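Local coordinates for acetohydroxyacid synthase small subunit Related (Bacteroides thetaiotaomicron, PDB 2F06) that probably serves as an amino-acid-sensing regulatory protein, binding histidine between ACT domains of two neighbouring chains, at the histidine site. Numbering follows the deposited sequence. Chains: chain A/B, conserved hypothetical protein.

The histidine site. Residues chain A 79-86, 105, 107, 112; chain B 33-35, 37. With HIS (histidine), chain C.
An ACT-domain effector-type pocket at the seam of two chains buries a free histidine almost completely; the histidine may have been carried through purification or added in crystallisation. Carbonyl oxygens from both chains grip its amino group. A:Asn81 has CG anti to the backbone N (chi1 -175°), and HIS N lies in its carbonyl plane, 2.7 Å from A:Asn81 OD1. Backbone B:Leu34 O turns a lone pair to HIS N at 2.9 Å; it also sits over the ring face, 3.0 Å from HIS ND1 but not where a ring N-H would point. B:Asn33 crosses A:Asn81 at about a right angle: its CB rests near A:Pro83 CG, its CG stands 3.2 Å from HIS N, its OD1 accepts from HIS N, which lies above the carbonyl plane (42° out) and off the lone pairs, and its ND2 donates almost straight to A:Asn81 OD1 (2.9 Å, 170° at H). An alanine at B:Asn33 would probably loosen the amino-group grip and let the A:Asn81 amide turn, since the OD1 acceptor and the ND2 tie would go. The carboxylate lies by the start of helix 85-95, where A:Leu86 N donates to HIS OXT at 3.0 Å. B:Leu34 N reaches HIS O, which a water bridges to A:Gly84 N. The imidazole is sandwiched between A:Ala112 CB and B:Leu34 CB, with A:Leu86 CD2 at its edge, 3.5 Å from HIS CD2; A:Ser105 OG makes a long hydrogen bond to HIS NE2 (3.3 Å).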
loop_
_atom_site.group_PDB
_atom_site.type_symbol
_atom_site.label_atom_id
_atom_site.label_comp_id
_atom_site.label_asym_id
_atom_site.label_seq_id
_atom_site.Cartn_x
_atom_site.Cartn_y
_atom_site.Cartn_z
ATOM N N CYS A 79 21.217 -13.965 8.813
ATOM C CA CYS A 79 22.091 -13.394 9.842
ATOM C C CYS A 79 21.810 -14.040 11.184
ATOM O O CYS A 79 20.898 -14.819 11.300
ATOM C CB CYS A 79 21.914 -11.876 9.933
ATOM S SG CYS A 79 20.231 -11.386 10.263
ATOM N N PRO A 80 22.644 -13.784 12.181
ATOM C CA PRO A 80 22.269 -14.326 13.507
ATOM C C PRO A 80 20.910 -13.851 14.068
ATOM O O PRO A 80 20.454 -12.721 13.800
ATOM C CB PRO A 80 23.482 -13.950 14.388
ATOM C CG PRO A 80 24.630 -13.963 13.399
ATOM C CD PRO A 80 24.032 -13.260 12.188
ATOM N N ASN A 81 20.258 -14.759 14.801
ATOM C CA ASN A 81 18.994 -14.438 15.435
ATOM C C ASN A 81 19.274 -13.856 16.798
ATOM O O ASN A 81 18.899 -14.437 17.820
ATOM C CB ASN A 81 18.040 -15.652 15.534
ATOM C CG ASN A 81 16.659 -15.264 16.083
ATOM O OD1 ASN A 81 16.240 -14.128 15.929
ATOM N ND2 ASN A 81 15.969 -16.203 16.745
ATOM N N VAL A 82 19.907 -12.692 16.790
ATOM C CA VAL A 82 20.214 -11.952 18.022
ATOM C C VAL A 82 19.908 -10.470 17.776
ATOM O O VAL A 82 19.846 -10.065 16.621
ATOM C CB VAL A 82 21.661 -12.237 18.617
ATOM C CG1 VAL A 82 21.935 -13.744 18.763
ATOM C CG2 VAL A 82 22.818 -11.523 17.847
ATOM N N PRO A 83 19.619 -9.685 18.847
ATOM C CA PRO A 83 19.385 -8.251 18.736
ATOM C C PRO A 83 20.509 -7.518 18.002
ATOM O O PRO A 83 21.695 -7.780 18.264
ATOM C CB PRO A 83 19.312 -7.830 20.206
ATOM C CG PRO A 83 18.537 -8.984 20.790
ATOM C CD PRO A 83 19.387 -10.108 20.245
ATOM N N GLY A 84 20.122 -6.632 17.084
ATOM C CA GLY A 84 21.092 -5.770 16.394
ATOM C C GLY A 84 21.752 -6.378 15.165
ATOM O O GLY A 84 22.586 -5.735 14.510
ATOM N N ALA A 85 21.376 -7.620 14.863
ATOM C CA ALA A 85 22.040 -8.381 13.848
ATOM C C ALA A 85 21.614 -7.822 12.505
ATOM O O ALA A 85 22.462 -7.512 11.675
ATOM C CB ALA A 85 21.679 -9.826 13.979
ATOM N N LEU A 86 20.299 -7.665 12.310
ATOM C CA LEU A 86 19.762 -7.045 11.096
ATOM C C LEU A 86 20.215 -5.583 10.958
ATOM O O LEU A 86 20.526 -5.144 9.856
ATOM C CB LEU A 86 18.228 -7.127 11.064
ATOM C CG LEU A 86 17.524 -6.599 9.803
ATOM C CD1 LEU A 86 18.076 -7.207 8.462
ATOM C CD2 LEU A 86 16.020 -6.809 9.930
ATOM N N SER A 105 10.923 -11.010 6.749
ATOM C CA SER A 105 11.815 -11.928 7.388
ATOM C C SER A 105 11.288 -12.554 8.658
ATOM O O SER A 105 10.392 -11.992 9.289
ATOM C CB SER A 105 13.111 -11.197 7.715
ATOM O OG SER A 105 12.814 -10.039 8.450
ATOM N N ALA A 107 12.696 -15.143 12.102
ATOM C CA ALA A 107 13.700 -15.932 12.791
ATOM C C ALA A 107 13.465 -17.430 12.562
ATOM O O ALA A 107 12.360 -17.921 12.710
ATOM C CB ALA A 107 13.687 -15.617 14.297
ATOM N N ALA A 112 18.235 -15.970 11.036
ATOM C CA ALA A 112 17.038 -15.330 10.555
ATOM C C ALA A 112 17.227 -15.216 9.068
ATOM O O ALA A 112 18.321 -14.984 8.611
ATOM C CB ALA A 112 16.902 -13.968 11.183
ATOM N N ASN B 33 14.868 -8.423 20.520
ATOM C CA ASN B 33 14.967 -9.270 19.323
ATOM C C ASN B 33 13.741 -9.125 18.409
ATOM O O ASN B 33 12.560 -9.139 18.851
ATOM C CB ASN B 33 15.122 -10.773 19.699
ATOM C CG ASN B 33 15.726 -11.619 18.566
ATOM O OD1 ASN B 33 16.777 -11.283 18.030
ATOM N ND2 ASN B 33 15.054 -12.708 18.195
ATOM N N LEU B 34 14.026 -9.095 17.119
ATOM C CA LEU B 34 13.003 -9.144 16.090
ATOM C C LEU B 34 12.725 -10.606 15.726
ATOM O O LEU B 34 13.626 -11.332 15.403
ATOM C CB LEU B 34 13.519 -8.359 14.888
ATOM C CG LEU B 34 13.748 -6.832 15.047
ATOM C CD1 LEU B 34 14.576 -6.299 13.873
ATOM C CD2 LEU B 34 12.441 -6.098 15.038
ATOM N N SER B 35 11.473 -11.033 15.763
ATOM C CA SER B 35 11.065 -12.407 15.401
ATOM C C SER B 35 10.638 -12.554 13.971
ATOM O O SER B 35 10.845 -13.580 13.346
ATOM C CB SER B 35 9.866 -12.802 16.247
ATOM O OG SER B 35 10.373 -13.214 17.466
ATOM N N LEU B 37 9.258 -9.724 10.645
ATOM C CA LEU B 37 8.864 -8.439 10.199
ATOM C C LEU B 37 8.541 -8.452 8.711
ATOM O O LEU B 37 8.856 -9.411 7.991
ATOM C CB LEU B 37 9.919 -7.408 10.552
ATOM C CG LEU B 37 11.296 -7.645 10.025
ATOM C CD1 LEU B 37 11.213 -7.664 8.467
ATOM C CD2 LEU B 37 12.204 -6.533 10.601
HETATM N N HIS C . 16.545 -11.518 15.505
HETATM C CA HIS C . 17.518 -10.689 14.708
HETATM C C HIS C . 17.544 -9.207 14.943
HETATM O O HIS C . 17.026 -8.652 15.909
HETATM C CB HIS C . 17.419 -10.941 13.193
HETATM C CG HIS C . 16.050 -10.715 12.573
HETATM N ND1 HIS C . 14.987 -11.592 12.744
HETATM C CD2 HIS C . 15.630 -9.799 11.662
HETATM C CE1 HIS C . 13.955 -11.181 12.017
HETATM N NE2 HIS C . 14.326 -10.097 11.344
HETATM O OXT HIS C . 18.103 -8.493 14.099
HETATM O O HOH W 1 17.048 -6.590 17.186
#